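Local coordinates for chitinase (Chromobacterium violaceum, PDB 4TXG), which probably hydrolyses the glycosidic bonds of chitin as a family GH18 chitinase and is likely to bind the polysaccharide, at residues Lys267-Tyr275 with Pro325-Ala333; Val193-Glu203 with Gly289-Phe300. All coordinates share one frame; numbering follows the deposited sequence.

Contact 1 of 2, residues Lys267-Tyr275 with Pro325-Ala333; sequences KRVASGGFY and PLDWTFSNA
The D327 carboxylate is gripped through both oxygens. OD1 takes a salt-bridged hydrogen bond from R268 NH2 (2.8 Å) on its syn lone pair, and a water that accepts from R268 NH1 lies within bonding distance of OD1 and probably donates to it. The carboxylate and guanidinium planes lie 36° apart and OD1 sits out of the guanidinium plane, a tilted pairing; the water bridges the second guanidinium nitrogen to the acid. D327 OD2 collects two further waters: one bonded to R268 NH2, the other donating to OD2 at 2.6 Å while accepting from Y275 OH. The arginine gets there on an outstretched chain, with CG anti to the backbone N (chi1 -170°) and the methylenes extended as far as NE. L326 CB lies over one face of the guanidinium, 3.7 Å from R268 NH1, while NE bonds to the carbonyl of A256. Such a network would probably favour a charged carboxylate. Farther along, G272 CA sits squarely above the F330 ring, 3.4 Å from its centroid and 5° off the normal, a CH-pi contact; A270 O approaches the edge of the same ring, 3.4 Å from F330 CZ. Next to it S331 CB packs over one face of Y275, 3.4 Å from Y275 CE1, and the Y275 OH also bonds to the backbone N of Y315. Glycine at 272 suits both its positive phi and the ring pressed on its CA. The contact thus joins two loop-and-short-helix excursions between the core strands of the GH18 TIM barrel, 247-253 to 308-312 and 308-312 to 365-371.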
ATOM      1  N   LYS A 267     -26.426  -8.005  -1.891  1.00 24.70           N
ATOM      2  CA  LYS A 267     -25.828  -9.165  -2.551  1.00 24.30           C
ATOM      3  C   LYS A 267     -24.672  -8.749  -3.456  1.00 20.75           C
ATOM      4  O   LYS A 267     -24.710  -7.686  -4.076  1.00 22.15           O
ATOM      5  CB  LYS A 267     -26.875  -9.923  -3.369  1.00 32.73           C
ATOM      6  CG  LYS A 267     -27.994 -10.552  -2.557  1.00 44.96           C
ATOM      7  CD  LYS A 267     -28.931 -11.343  -3.463  1.00 56.49           C
ATOM      8  CE  LYS A 267     -30.118 -11.921  -2.699  1.00 62.54           C
ATOM      9  NZ  LYS A 267     -31.053 -10.867  -2.204  1.00 64.66           N
ATOM     10  N   ARG A 268     -23.652  -9.594  -3.547  1.00 18.94           N
ATOM     11  CA  ARG A 268     -22.490  -9.278  -4.372  1.00 17.14           C
ATOM     12  C   ARG A 268     -22.643  -9.812  -5.794  1.00 20.34           C
ATOM     13  O   ARG A 268     -22.987 -10.976  -5.994  1.00 27.86           O
ATOM     14  CB  ARG A 268     -21.220  -9.842  -3.731  1.00 16.57           C
ATOM     15  CG  ARG A 268     -19.915  -9.377  -4.370  1.00 14.79           C
ATOM     16  CD  ARG A 268     -18.747  -9.957  -3.586  1.00 13.28           C
ATOM     17  NE  ARG A 268     -17.442  -9.556  -4.101  1.00 10.54           N
ATOM     18  CZ  ARG A 268     -16.850 -10.126  -5.143  1.00 12.80           C
ATOM     19  NH1 ARG A 268     -17.459 -11.113  -5.794  1.00 11.43           N
ATOM     20  NH2 ARG A 268     -15.657  -9.703  -5.534  1.00 11.79           N
ATOM     21  N   VAL A 269     -22.391  -8.949  -6.772  1.00 14.60           N
ATOM     22  CA  VAL A 269     -22.416  -9.322  -8.184  1.00 15.90           C
ATOM     23  C   VAL A 269     -20.996  -9.681  -8.621  1.00 15.71           C
ATOM     24  O   VAL A 269     -20.094  -8.846  -8.542  1.00 17.05           O
ATOM     25  CB  VAL A 269     -22.962  -8.172  -9.073  1.00 16.97           C
ATOM     26  CG1 VAL A 269     -22.960  -8.574 -10.538  1.00 20.22           C
ATOM     27  CG2 VAL A 269     -24.367  -7.774  -8.637  1.00 19.69           C
ATOM     28  N   ALA A 270     -20.788 -10.922  -9.053  1.00 14.56           N
ATOM     29  CA  ALA A 270     -19.447 -11.389  -9.411  1.00 13.82           C
ATOM     30  C   ALA A 270     -19.123 -11.013 -10.852  1.00 14.52           C
ATOM     31  O   ALA A 270     -19.092 -11.865 -11.739  1.00 16.97           O
ATOM     32  CB  ALA A 270     -19.328 -12.902  -9.209  1.00 12.83           C
ATOM     33  N   SER A 271     -18.878  -9.726 -11.067  1.00 14.84           N
ATOM     34  CA  SER A 271     -18.693  -9.159 -12.401  1.00 16.97           C
ATOM     35  C   SER A 271     -17.270  -9.316 -12.945  1.00 15.67           C
ATOM     36  O   SER A 271     -17.056  -9.285 -14.157  1.00 17.40           O
ATOM     37  CB  SER A 271     -19.057  -7.676 -12.376  1.00 18.56           C
ATOM     38  OG  SER A 271     -18.135  -6.963 -11.557  1.00 20.90           O
ATOM     39  N   GLY A 272     -16.299  -9.446 -12.049  1.00 11.93           N
ATOM     40  CA  GLY A 272     -14.902  -9.547 -12.449  1.00 11.88           C
ATOM     41  C   GLY A 272     -14.094  -8.312 -12.078  1.00 13.23           C
ATOM     42  O   GLY A 272     -12.875  -8.386 -11.927  1.00  8.71           O
ATOM     43  N   GLY A 273     -14.774  -7.176 -11.934  1.00 11.39           N
ATOM     44  CA  GLY A 273     -14.132  -5.932 -11.519  1.00 10.72           C
ATOM     45  C   GLY A 273     -12.840  -5.606 -12.248  1.00  8.33           C
ATOM     46  O   GLY A 273     -12.790  -5.604 -13.475  1.00  9.06           O
ATOM     47  N   PHE A 274     -11.790  -5.329 -11.482  1.00  7.22           N
ATOM     48  CA  PHE A 274     -10.475  -5.032 -12.046  1.00  7.59           C
ATOM     49  C   PHE A 274      -9.929  -6.154 -12.935  1.00  6.99           C
ATOM     50  O   PHE A 274      -9.221  -5.892 -13.898  1.00  6.96           O
ATOM     51  CB  PHE A 274      -9.468  -4.764 -10.917  1.00  9.56           C
ATOM     52  CG  PHE A 274      -9.458  -3.344 -10.419  1.00  9.02           C
ATOM     53  CD1 PHE A 274      -8.899  -2.333 -11.183  1.00  8.48           C
ATOM     54  CD2 PHE A 274      -9.962  -3.029  -9.168  1.00 13.59           C
ATOM     55  CE1 PHE A 274      -8.871  -1.024 -10.722  1.00 10.77           C
ATOM     56  CE2 PHE A 274      -9.934  -1.719  -8.702  1.00 10.82           C
ATOM     57  CZ  PHE A 274      -9.389  -0.723  -9.475  1.00  5.90           C
ATOM     58  N   TYR A 275     -10.217  -7.405 -12.594  1.00  9.52           N
ATOM     59  CA  TYR A 275      -9.643  -8.511 -13.358  1.00  8.26           C
ATOM     60  C   TYR A 275     -10.137  -8.497 -14.803  1.00  9.29           C
ATOM     61  O   TYR A 275      -9.344  -8.607 -15.747  1.00  9.77           O
ATOM     62  CB  TYR A 275      -9.976  -9.849 -12.711  1.00  6.99           C
ATOM     63  CG  TYR A 275      -9.378 -10.025 -11.334  1.00  7.18           C
ATOM     64  CD1 TYR A 275      -8.019 -10.255 -11.171  1.00  9.62           C
ATOM     65  CD2 TYR A 275     -10.181  -9.970 -10.197  1.00  9.64           C
ATOM     66  CE1 TYR A 275      -7.462 -10.419  -9.914  1.00  9.54           C
ATOM     67  CE2 TYR A 275      -9.641 -10.143  -8.935  1.00  7.99           C
ATOM     68  CZ  TYR A 275      -8.281 -10.367  -8.799  1.00 10.69           C
ATOM     69  OH  TYR A 275      -7.735 -10.544  -7.553  1.00 12.50           O
ATOM     70  N   PRO A 325     -11.300 -15.252  -2.527  1.00 16.48           N
ATOM     71  CA  PRO A 325     -11.807 -16.519  -3.078  1.00 15.61           C
ATOM     72  C   PRO A 325     -13.005 -16.332  -4.017  1.00 14.27           C
ATOM     73  O   PRO A 325     -13.193 -17.117  -4.944  1.00 13.36           O
ATOM     74  CB  PRO A 325     -12.220 -17.302  -1.830  1.00 16.78           C
ATOM     75  CG  PRO A 325     -11.323 -16.791  -0.763  1.00 20.33           C
ATOM     76  CD  PRO A 325     -11.124 -15.320  -1.063  1.00 15.83           C
ATOM     77  N   LEU A 326     -13.789 -15.287  -3.779  1.00 12.89           N
ATOM     78  CA  LEU A 326     -14.933 -14.968  -4.632  1.00 13.84           C
ATOM     79  C   LEU A 326     -14.526 -14.563  -6.055  1.00 13.61           C
ATOM     80  O   LEU A 326     -15.362 -14.534  -6.959  1.00 15.17           O
ATOM     81  CB  LEU A 326     -15.751 -13.840  -3.995  1.00 14.17           C
ATOM     82  CG  LEU A 326     -16.416 -14.198  -2.665  1.00 18.80           C
ATOM     83  CD1 LEU A 326     -17.060 -12.960  -2.069  1.00 19.60           C
ATOM     84  CD2 LEU A 326     -17.439 -15.287  -2.884  1.00 21.12           C
ATOM     85  N   ASP A 327     -13.247 -14.238  -6.238  1.00  9.77           N
ATOM     86  CA  ASP A 327     -12.721 -13.772  -7.518  1.00 10.54           C
ATOM     87  C   ASP A 327     -11.908 -14.818  -8.289  1.00 13.59           C
ATOM     88  O   ASP A 327     -11.439 -14.541  -9.389  1.00 14.08           O
ATOM     89  CB  ASP A 327     -11.826 -12.550  -7.297  1.00 11.11           C
ATOM     90  CG  ASP A 327     -12.571 -11.384  -6.698  1.00 12.42           C
ATOM     91  OD1 ASP A 327     -13.810 -11.341  -6.839  1.00 14.13           O
ATOM     92  OD2 ASP A 327     -11.915 -10.503  -6.098  1.00 12.61           O
ATOM     93  N   TRP A 328     -11.727 -16.007  -7.723  1.00 14.41           N
ATOM     94  CA  TRP A 328     -10.778 -16.964  -8.309  1.00 13.15           C
ATOM     95  C   TRP A 328     -11.106 -17.394  -9.736  1.00 15.27           C
ATOM     96  O   TRP A 328     -10.193 -17.631 -10.530  1.00 15.27           O
ATOM     97  CB  TRP A 328     -10.662 -18.204  -7.421  1.00 13.93           C
ATOM     98  CG  TRP A 328      -9.882 -17.950  -6.176  1.00 14.54           C
ATOM     99  CD1 TRP A 328      -9.219 -16.805  -5.843  1.00 13.78           C
ATOM    100  CD2 TRP A 328      -9.691 -18.859  -5.084  1.00 19.04           C
ATOM    101  NE1 TRP A 328      -8.619 -16.946  -4.612  1.00 16.57           N
ATOM    102  CE2 TRP A 328      -8.895 -18.196  -4.125  1.00 17.21           C
ATOM    103  CE3 TRP A 328     -10.112 -20.170  -4.825  1.00 21.50           C
ATOM    104  CZ2 TRP A 328      -8.513 -18.798  -2.927  1.00 19.43           C
ATOM    105  CZ3 TRP A 328      -9.733 -20.765  -3.630  1.00 24.26           C
ATOM    106  CH2 TRP A 328      -8.944 -20.078  -2.696  1.00 20.29           C
ATOM    107  N   THR A 329     -12.389 -17.479 -10.079  1.00 17.81           N
ATOM    108  CA  THR A 329     -12.751 -17.854 -11.446  1.00 19.30           C
ATOM    109  C   THR A 329     -12.274 -16.804 -12.454  1.00 22.14           C
ATOM    110  O   THR A 329     -12.080 -17.110 -13.631  1.00 24.85           O
ATOM    111  CB  THR A 329     -14.267 -18.060 -11.607  1.00 23.88           C
ATOM    112  OG1 THR A 329     -14.951 -16.810 -11.449  1.00 25.96           O
ATOM    113  CG2 THR A 329     -14.772 -19.065 -10.576  1.00 26.64           C
ATOM    114  N   PHE A 330     -12.072 -15.574 -11.986  1.00 13.16           N
ATOM    115  CA  PHE A 330     -11.497 -14.531 -12.832  1.00 11.88           C
ATOM    116  C   PHE A 330      -9.984 -14.476 -12.707  1.00 12.80           C
ATOM    117  O   PHE A 330      -9.263 -14.413 -13.706  1.00 10.68           O
ATOM    118  CB  PHE A 330     -12.064 -13.151 -12.478  1.00  8.27           C
ATOM    119  CG  PHE A 330     -13.521 -13.000 -12.790  1.00 12.80           C
ATOM    120  CD1 PHE A 330     -13.940 -12.776 -14.094  1.00 15.62           C
ATOM    121  CD2 PHE A 330     -14.472 -13.072 -11.783  1.00 17.37           C
ATOM    122  CE1 PHE A 330     -15.282 -12.640 -14.390  1.00 18.31           C
ATOM    123  CE2 PHE A 330     -15.823 -12.935 -12.072  1.00 16.39           C
ATOM    124  CZ  PHE A 330     -16.226 -12.719 -13.379  1.00 15.85           C
ATOM    125  N   SER A 331      -9.504 -14.464 -11.469  1.00 10.69           N
ATOM    126  CA  SER A 331      -8.098 -14.177 -11.226  1.00  9.98           C
ATOM    127  C   SER A 331      -7.203 -15.337 -11.655  1.00 12.42           C
ATOM    128  O   SER A 331      -6.178 -15.128 -12.295  1.00 11.24           O
ATOM    129  CB  SER A 331      -7.868 -13.837  -9.748  1.00 13.19           C
ATOM    130  OG  SER A 331      -8.232 -14.917  -8.903  1.00 11.84           O
ATOM    131  N   ASN A 332      -7.587 -16.557 -11.306  1.00 12.33           N
ATOM    132  CA  ASN A 332      -6.752 -17.708 -11.627  1.00 12.19           C
ATOM    133  C   ASN A 332      -6.677 -17.980 -13.138  1.00 14.07           C
ATOM    134  O   ASN A 332      -5.729 -18.600 -13.618  1.00 16.22           O
ATOM    135  CB  ASN A 332      -7.250 -18.944 -10.868  1.00 12.59           C
ATOM    136  CG  ASN A 332      -6.914 -18.886  -9.384  1.00 15.06           C
ATOM    137  OD1 ASN A 332      -6.031 -18.130  -8.965  1.00 13.03           O
ATOM    138  ND2 ASN A 332      -7.612 -19.689  -8.578  1.00 13.89           N
ATOM    139  N   ALA A 333      -7.655 -17.487 -13.890  1.00 12.13           N
ATOM    140  CA  ALA A 333      -7.648 -17.649 -15.335  1.00 12.19           C
ATOM    141  C   ALA A 333      -6.749 -16.613 -16.025  1.00 13.44           C
ATOM    142  O   ALA A 333      -6.512 -16.688 -17.228  1.00 17.01           O
ATOM    143  CB  ALA A 333      -9.083 -17.555 -15.878  1.00 13.71           C
TER
HETATM  144  O   HOH W   1     -13.082  -8.518  -4.685  1.00 10.05           O
HETATM  145  O   HOH W   2     -16.144 -11.960  -8.344  1.00 15.03           O
HETATM  146  O   HOH W   3      -9.396 -10.623  -5.450  1.00 11.05           O

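Contact 2 of 2, residues Val193-Glu203 with Gly289-Phe300; sequences VDGSNKLSVNE and GINAFSDSAVAF
L199 runs from strand 199-200 into the side of helix 287-304, and its CB and both methyls find different parts of that helix. CB lies 3.8 Å from F293 CE1 and also touches the hydroxyl of S296. A chi1 of -169° swings CG beside the carbonyl carbon, and the two methyls reach farther along the helix: CD1 meets A297 CB at 4.0 Å, and CD2 stands over the centre of the F300 ring, 3.6 Å from the centroid and 13° off its normal, a CH-pi contact. V201 CG2 and E203 OE2 meet that ring at its edge. The backbone of L199 is held too, its N giving a nearly straight bond to S296 OG (2.9 Å, 171°); this hydroxyl in turn donates to F293 O within the helix. At the other end N197 O approaches the edge of the F293 ring, and N197 ND2 lies 3.6 Å from G289 CA. The type I turn D194-N197 is tied by D194 OD1, which accepts from S196 N and K198 N. The hairpin of strands 185-193 and 199-200 thus rests on helix 287-304, with L199, F293 and F300 also packing on strand 247-253 and M277 of helix 273-278 bordering V193 and F293.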
ATOM      1  N   VAL A 193     -15.367  -0.926  -9.888  1.00  9.62           N
ATOM      2  CA  VAL A 193     -15.434  -0.981 -11.340  1.00  8.08           C
ATOM      3  C   VAL A 193     -16.762  -1.608 -11.729  1.00 12.67           C
ATOM      4  O   VAL A 193     -17.025  -2.762 -11.377  1.00 13.67           O
ATOM      5  CB  VAL A 193     -14.276  -1.803 -11.917  1.00  8.39           C
ATOM      6  CG1 VAL A 193     -14.389  -1.888 -13.446  1.00 10.21           C
ATOM      7  CG2 VAL A 193     -12.954  -1.196 -11.490  1.00  9.94           C
ATOM      8  N   ASP A 194     -17.619  -0.868 -12.426  1.00  9.85           N
ATOM      9  CA  ASP A 194     -18.956  -1.395 -12.661  1.00 11.72           C
ATOM     10  C   ASP A 194     -18.996  -2.256 -13.928  1.00 14.66           C
ATOM     11  O   ASP A 194     -17.965  -2.512 -14.546  1.00 13.77           O
ATOM     12  CB  ASP A 194     -20.020  -0.270 -12.694  1.00 13.55           C
ATOM     13  CG  ASP A 194     -19.949   0.634 -13.925  1.00 15.38           C
ATOM     14  OD1 ASP A 194     -19.337   0.292 -14.956  1.00 13.19           O
ATOM     15  OD2 ASP A 194     -20.573   1.716 -13.862  1.00 17.64           O
ATOM     16  N   GLY A 195     -20.191  -2.718 -14.279  1.00 15.76           N
ATOM     17  CA  GLY A 195     -20.382  -3.621 -15.407  1.00 18.23           C
ATOM     18  C   GLY A 195     -20.024  -3.039 -16.762  1.00 21.83           C
ATOM     19  O   GLY A 195     -19.901  -3.771 -17.750  1.00 23.84           O
ATOM     20  N   SER A 196     -19.865  -1.721 -16.821  1.00 15.47           N
ATOM     21  CA  SER A 196     -19.454  -1.059 -18.056  1.00 16.75           C
ATOM     22  C   SER A 196     -17.995  -0.616 -17.968  1.00 12.15           C
ATOM     23  O   SER A 196     -17.533   0.220 -18.756  1.00 13.02           O
ATOM     24  CB  SER A 196     -20.355   0.135 -18.342  1.00 22.82           C
ATOM     25  OG  SER A 196     -21.689  -0.301 -18.547  1.00 25.34           O
ATOM     26  N   ASN A 197     -17.296  -1.187 -16.991  1.00 10.07           N
ATOM     27  CA  ASN A 197     -15.886  -0.918 -16.718  1.00  9.29           C
ATOM     28  C   ASN A 197     -15.605   0.521 -16.322  1.00 11.92           C
ATOM     29  O   ASN A 197     -14.504   1.024 -16.516  1.00 12.75           O
ATOM     30  CB  ASN A 197     -15.026  -1.318 -17.921  1.00 13.31           C
ATOM     31  CG  ASN A 197     -14.898  -2.821 -18.047  1.00 15.03           C
ATOM     32  OD1 ASN A 197     -14.839  -3.521 -17.043  1.00 13.83           O
ATOM     33  ND2 ASN A 197     -14.906  -3.326 -19.277  1.00 16.89           N
ATOM     34  N   LYS A 198     -16.595   1.164 -15.716  1.00 12.02           N
ATOM     35  CA  LYS A 198     -16.443   2.545 -15.282  1.00  9.61           C
ATOM     36  C   LYS A 198     -16.351   2.654 -13.773  1.00  9.67           C
ATOM     37  O   LYS A 198     -16.922   1.842 -13.039  1.00 10.46           O
ATOM     38  CB  LYS A 198     -17.606   3.387 -15.799  1.00 14.82           C
ATOM     39  CG  LYS A 198     -17.592   3.504 -17.316  1.00 18.72           C
ATOM     40  CD  LYS A 198     -18.983   3.582 -17.892  1.00 30.82           C
ATOM     41  CE  LYS A 198     -19.540   4.977 -17.842  1.00 36.70           C
ATOM     42  NZ  LYS A 198     -20.727   5.069 -18.747  1.00 39.12           N
ATOM     43  N   LEU A 199     -15.615   3.661 -13.320  1.00  9.60           N
ATOM     44  CA  LEU A 199     -15.515   3.962 -11.899  1.00 10.01           C
ATOM     45  C   LEU A 199     -16.911   4.338 -11.367  1.00 13.04           C
ATOM     46  O   LEU A 199     -17.584   5.186 -11.944  1.00 13.71           O
ATOM     47  CB  LEU A 199     -14.496   5.093 -11.699  1.00 10.96           C
ATOM     48  CG  LEU A 199     -14.017   5.430 -10.283  1.00 13.08           C
ATOM     49  CD1 LEU A 199     -12.701   6.176 -10.367  1.00 14.54           C
ATOM     50  CD2 LEU A 199     -15.058   6.265  -9.541  1.00 13.62           C
ATOM     51  N   SER A 200     -17.349   3.720 -10.271  1.00 10.58           N
ATOM     52  CA  SER A 200     -18.708   3.973  -9.779  1.00  9.16           C
ATOM     53  C   SER A 200     -18.814   3.961  -8.261  1.00  8.49           C
ATOM     54  O   SER A 200     -18.161   3.163  -7.599  1.00  9.62           O
ATOM     55  CB  SER A 200     -19.681   2.931 -10.353  1.00 12.94           C
ATOM     56  OG  SER A 200     -21.003   3.121  -9.850  1.00 14.40           O
ATOM     57  N   VAL A 201     -19.656   4.838  -7.721  1.00  9.80           N
ATOM     58  CA  VAL A 201     -20.068   4.739  -6.323  1.00 11.23           C
ATOM     59  C   VAL A 201     -21.594   4.630  -6.261  1.00 10.40           C
ATOM     60  O   VAL A 201     -22.202   4.975  -5.246  1.00 14.54           O
ATOM     61  CB  VAL A 201     -19.595   5.961  -5.474  1.00 11.39           C
ATOM     62  CG1 VAL A 201     -18.061   5.952  -5.289  1.00 14.11           C
ATOM     63  CG2 VAL A 201     -20.066   7.273  -6.091  1.00 10.94           C
ATOM     64  N   ASN A 202     -22.203   4.148  -7.347  1.00  8.53           N
ATOM     65  CA  ASN A 202     -23.661   4.092  -7.458  1.00 11.74           C
ATOM     66  C   ASN A 202     -24.281   5.454  -7.180  1.00 12.23           C
ATOM     67  O   ASN A 202     -25.277   5.554  -6.463  1.00 11.48           O
ATOM     68  CB  ASN A 202     -24.262   3.060  -6.500  1.00 12.75           C
ATOM     69  CG  ASN A 202     -24.131   1.652  -7.016  1.00 17.21           C
ATOM     70  OD1 ASN A 202     -24.896   1.222  -7.884  1.00 21.54           O
ATOM     71  ND2 ASN A 202     -23.163   0.925  -6.492  1.00 12.65           N
ATOM     72  N   GLU A 203     -23.655   6.490  -7.731  1.00 12.65           N
ATOM     73  CA  GLU A 203     -24.103   7.863  -7.534  1.00 17.34           C
ATOM     74  C   GLU A 203     -25.562   8.095  -7.950  1.00 18.49           C
ATOM     75  O   GLU A 203     -26.199   9.023  -7.460  1.00 19.90           O
ATOM     76  CB  GLU A 203     -23.179   8.821  -8.295  1.00 22.80           C
ATOM     77  CG  GLU A 203     -22.853   8.397  -9.733  1.00 30.05           C
ATOM     78  CD  GLU A 203     -21.476   7.721  -9.879  1.00 29.71           C
ATOM     79  OE1 GLU A 203     -21.262   6.617  -9.323  1.00 14.91           O
ATOM     80  OE2 GLU A 203     -20.603   8.296 -10.572  1.00 33.59           O
ATOM     81  N   GLY A 289     -11.560  -1.793 -21.997  1.00 11.23           N
ATOM     82  CA  GLY A 289     -11.961  -1.685 -20.603  1.00  9.66           C
ATOM     83  C   GLY A 289     -11.142  -0.637 -19.871  1.00 10.61           C
ATOM     84  O   GLY A 289     -11.676   0.167 -19.101  1.00  9.36           O
ATOM     85  N   ILE A 290      -9.837  -0.658 -20.110  1.00  7.88           N
ATOM     86  CA  ILE A 290      -8.919   0.272 -19.446  1.00  9.25           C
ATOM     87  C   ILE A 290      -9.183   1.711 -19.924  1.00  8.73           C
ATOM     88  O   ILE A 290      -9.130   2.664 -19.137  1.00  8.54           O
ATOM     89  CB  ILE A 290      -7.443  -0.135 -19.689  1.00  7.57           C
ATOM     90  CG1 ILE A 290      -7.099  -1.391 -18.875  1.00  7.15           C
ATOM     91  CG2 ILE A 290      -6.486   1.002 -19.321  1.00  7.94           C
ATOM     92  CD1 ILE A 290      -5.758  -2.069 -19.274  1.00  8.10           C
ATOM     93  N   ASN A 291      -9.498   1.872 -21.204  1.00  8.55           N
ATOM     94  CA  ASN A 291      -9.851   3.191 -21.714  1.00 13.70           C
ATOM     95  C   ASN A 291     -11.153   3.702 -21.108  1.00 13.03           C
ATOM     96  O   ASN A 291     -11.251   4.872 -20.728  1.00 12.11           O
ATOM     97  CB  ASN A 291      -9.971   3.176 -23.241  1.00 14.57           C
ATOM     98  CG  ASN A 291      -8.625   3.106 -23.941  1.00 21.09           C
ATOM     99  OD1 ASN A 291      -7.569   3.272 -23.327  1.00 21.37           O
ATOM    100  ND2 ASN A 291      -8.660   2.872 -25.245  1.00 23.50           N
ATOM    101  N   ALA A 292     -12.158   2.834 -21.021  1.00 13.26           N
ATOM    102  CA  ALA A 292     -13.434   3.233 -20.433  1.00 11.44           C
ATOM    103  C   ALA A 292     -13.247   3.635 -18.982  1.00 10.88           C
ATOM    104  O   ALA A 292     -13.795   4.646 -18.522  1.00 10.02           O
ATOM    105  CB  ALA A 292     -14.459   2.106 -20.542  1.00 11.56           C
ATOM    106  N   PHE A 293     -12.472   2.839 -18.256  1.00 10.07           N
ATOM    107  CA  PHE A 293     -12.239   3.143 -16.851  1.00  8.90           C
ATOM    108  C   PHE A 293     -11.502   4.473 -16.685  1.00  9.80           C
ATOM    109  O   PHE A 293     -11.906   5.324 -15.885  1.00  8.89           O
ATOM    110  CB  PHE A 293     -11.448   2.024 -16.168  1.00  6.93           C
ATOM    111  CG  PHE A 293     -11.145   2.320 -14.735  1.00  7.48           C
ATOM    112  CD1 PHE A 293     -12.124   2.150 -13.762  1.00 10.33           C
ATOM    113  CD2 PHE A 293      -9.908   2.808 -14.363  1.00  8.24           C
ATOM    114  CE1 PHE A 293     -11.856   2.442 -12.429  1.00 11.53           C
ATOM    115  CE2 PHE A 293      -9.633   3.096 -13.035  1.00  9.42           C
ATOM    116  CZ  PHE A 293     -10.611   2.913 -12.074  1.00 10.28           C
ATOM    117  N   SER A 294     -10.421   4.646 -17.435  1.00  7.40           N
ATOM    118  CA  SER A 294      -9.584   5.833 -17.288  1.00  9.08           C
ATOM    119  C   SER A 294     -10.349   7.099 -17.634  1.00 11.49           C
ATOM    120  O   SER A 294     -10.281   8.091 -16.901  1.00 10.01           O
ATOM    121  CB  SER A 294      -8.330   5.701 -18.148  1.00  9.26           C
ATOM    122  OG  SER A 294      -7.569   4.579 -17.697  1.00 11.38           O
ATOM    123  N   ASP A 295     -11.095   7.073 -18.731  1.00  8.32           N
ATOM    124  CA  ASP A 295     -11.921   8.231 -19.073  1.00  8.73           C
ATOM    125  C   ASP A 295     -12.972   8.500 -17.990  1.00  9.90           C
ATOM    126  O   ASP A 295     -13.278   9.661 -17.694  1.00 10.49           O
ATOM    127  CB  ASP A 295     -12.597   8.030 -20.426  1.00 11.79           C
ATOM    128  CG  ASP A 295     -11.607   8.074 -21.593  1.00 20.00           C
ATOM    129  OD1 ASP A 295     -10.467   8.563 -21.413  1.00 21.82           O
ATOM    130  OD2 ASP A 295     -11.979   7.634 -22.700  1.00 22.93           O
ATOM    131  N   SER A 296     -13.523   7.437 -17.400  1.00 10.18           N
ATOM    132  CA  SER A 296     -14.542   7.601 -16.365  1.00 10.78           C
ATOM    133  C   SER A 296     -13.932   8.203 -15.097  1.00 11.94           C
ATOM    134  O   SER A 296     -14.609   8.927 -14.369  1.00 10.34           O
ATOM    135  CB  SER A 296     -15.243   6.270 -16.041  1.00 12.61           C
ATOM    136  OG  SER A 296     -14.443   5.420 -15.238  1.00 10.64           O
ATOM    137  N   ALA A 297     -12.659   7.913 -14.840  1.00  8.89           N
ATOM    138  CA  ALA A 297     -11.992   8.452 -13.659  1.00  9.58           C
ATOM    139  C   ALA A 297     -11.799   9.955 -13.810  1.00 11.28           C
ATOM    140  O   ALA A 297     -12.012  10.715 -12.865  1.00 10.70           O
ATOM    141  CB  ALA A 297     -10.655   7.754 -13.422  1.00 10.13           C
ATOM    142  N   VAL A 298     -11.396  10.378 -15.006  1.00  8.03           N
ATOM    143  CA  VAL A 298     -11.272  11.803 -15.308  1.00  9.99           C
ATOM    144  C   VAL A 298     -12.617  12.507 -15.094  1.00  9.40           C
ATOM    145  O   VAL A 298     -12.686  13.553 -14.445  1.00 10.85           O
ATOM    146  CB  VAL A 298     -10.774  12.036 -16.756  1.00 11.83           C
ATOM    147  CG1 VAL A 298     -10.937  13.493 -17.156  1.00 11.24           C
ATOM    148  CG2 VAL A 298      -9.312  11.600 -16.899  1.00 10.70           C
ATOM    149  N   ALA A 299     -13.691  11.922 -15.614  1.00  8.60           N
ATOM    150  CA  ALA A 299     -15.005  12.553 -15.505  1.00 10.23           C
ATOM    151  C   ALA A 299     -15.459  12.624 -14.049  1.00  8.25           C
ATOM    152  O   ALA A 299     -16.101  13.596 -13.633  1.00 10.01           O
ATOM    153  CB  ALA A 299     -16.030  11.797 -16.342  1.00  9.94           C
ATOM    154  N   PHE A 300     -15.137  11.582 -13.287  1.00  7.56           N
ATOM    155  CA  PHE A 300     -15.517  11.501 -11.875  1.00 10.71           C
ATOM    156  C   PHE A 300     -14.790  12.558 -11.048  1.00  9.16           C
ATOM    157  O   PHE A 300     -15.405  13.264 -10.241  1.00  9.92           O
ATOM    158  CB  PHE A 300     -15.213  10.101 -11.341  1.00  9.83           C
ATOM    159  CG  PHE A 300     -15.749   9.830  -9.966  1.00 11.77           C
ATOM    160  CD1 PHE A 300     -15.002  10.125  -8.839  1.00 13.07           C
ATOM    161  CD2 PHE A 300     -16.994   9.236  -9.811  1.00 16.92           C
ATOM    162  CE1 PHE A 300     -15.506   9.848  -7.560  1.00 15.03           C
ATOM    163  CE2 PHE A 300     -17.498   8.949  -8.549  1.00 18.85           C
ATOM    164  CZ  PHE A 300     -16.751   9.249  -7.429  1.00 13.13           C
TER

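In the fold
From the N terminus, the chain enters contact 2 at 193-203, as barrel strand 185-193 turns back into strand 199-200. It then passes through helix 231-242 and strand 247-253 to reach 267-275, the first half of contact 1. Helix 287-304 comes next and closes contact 2 across 85 residues; the chain continues through strand 308-312 to 325-333, closing contact 1 across 49. The two closures cross instead of nesting, and their centres lie about 17 Å apart. They touch directly where V193 packs against G273 and F274. Contact 1 joins the excursions that follow strands 247-253 and 308-312, and contact 2 sets the hairpin after strand 185-193 against helix 287-304, which leads into strand 308-312.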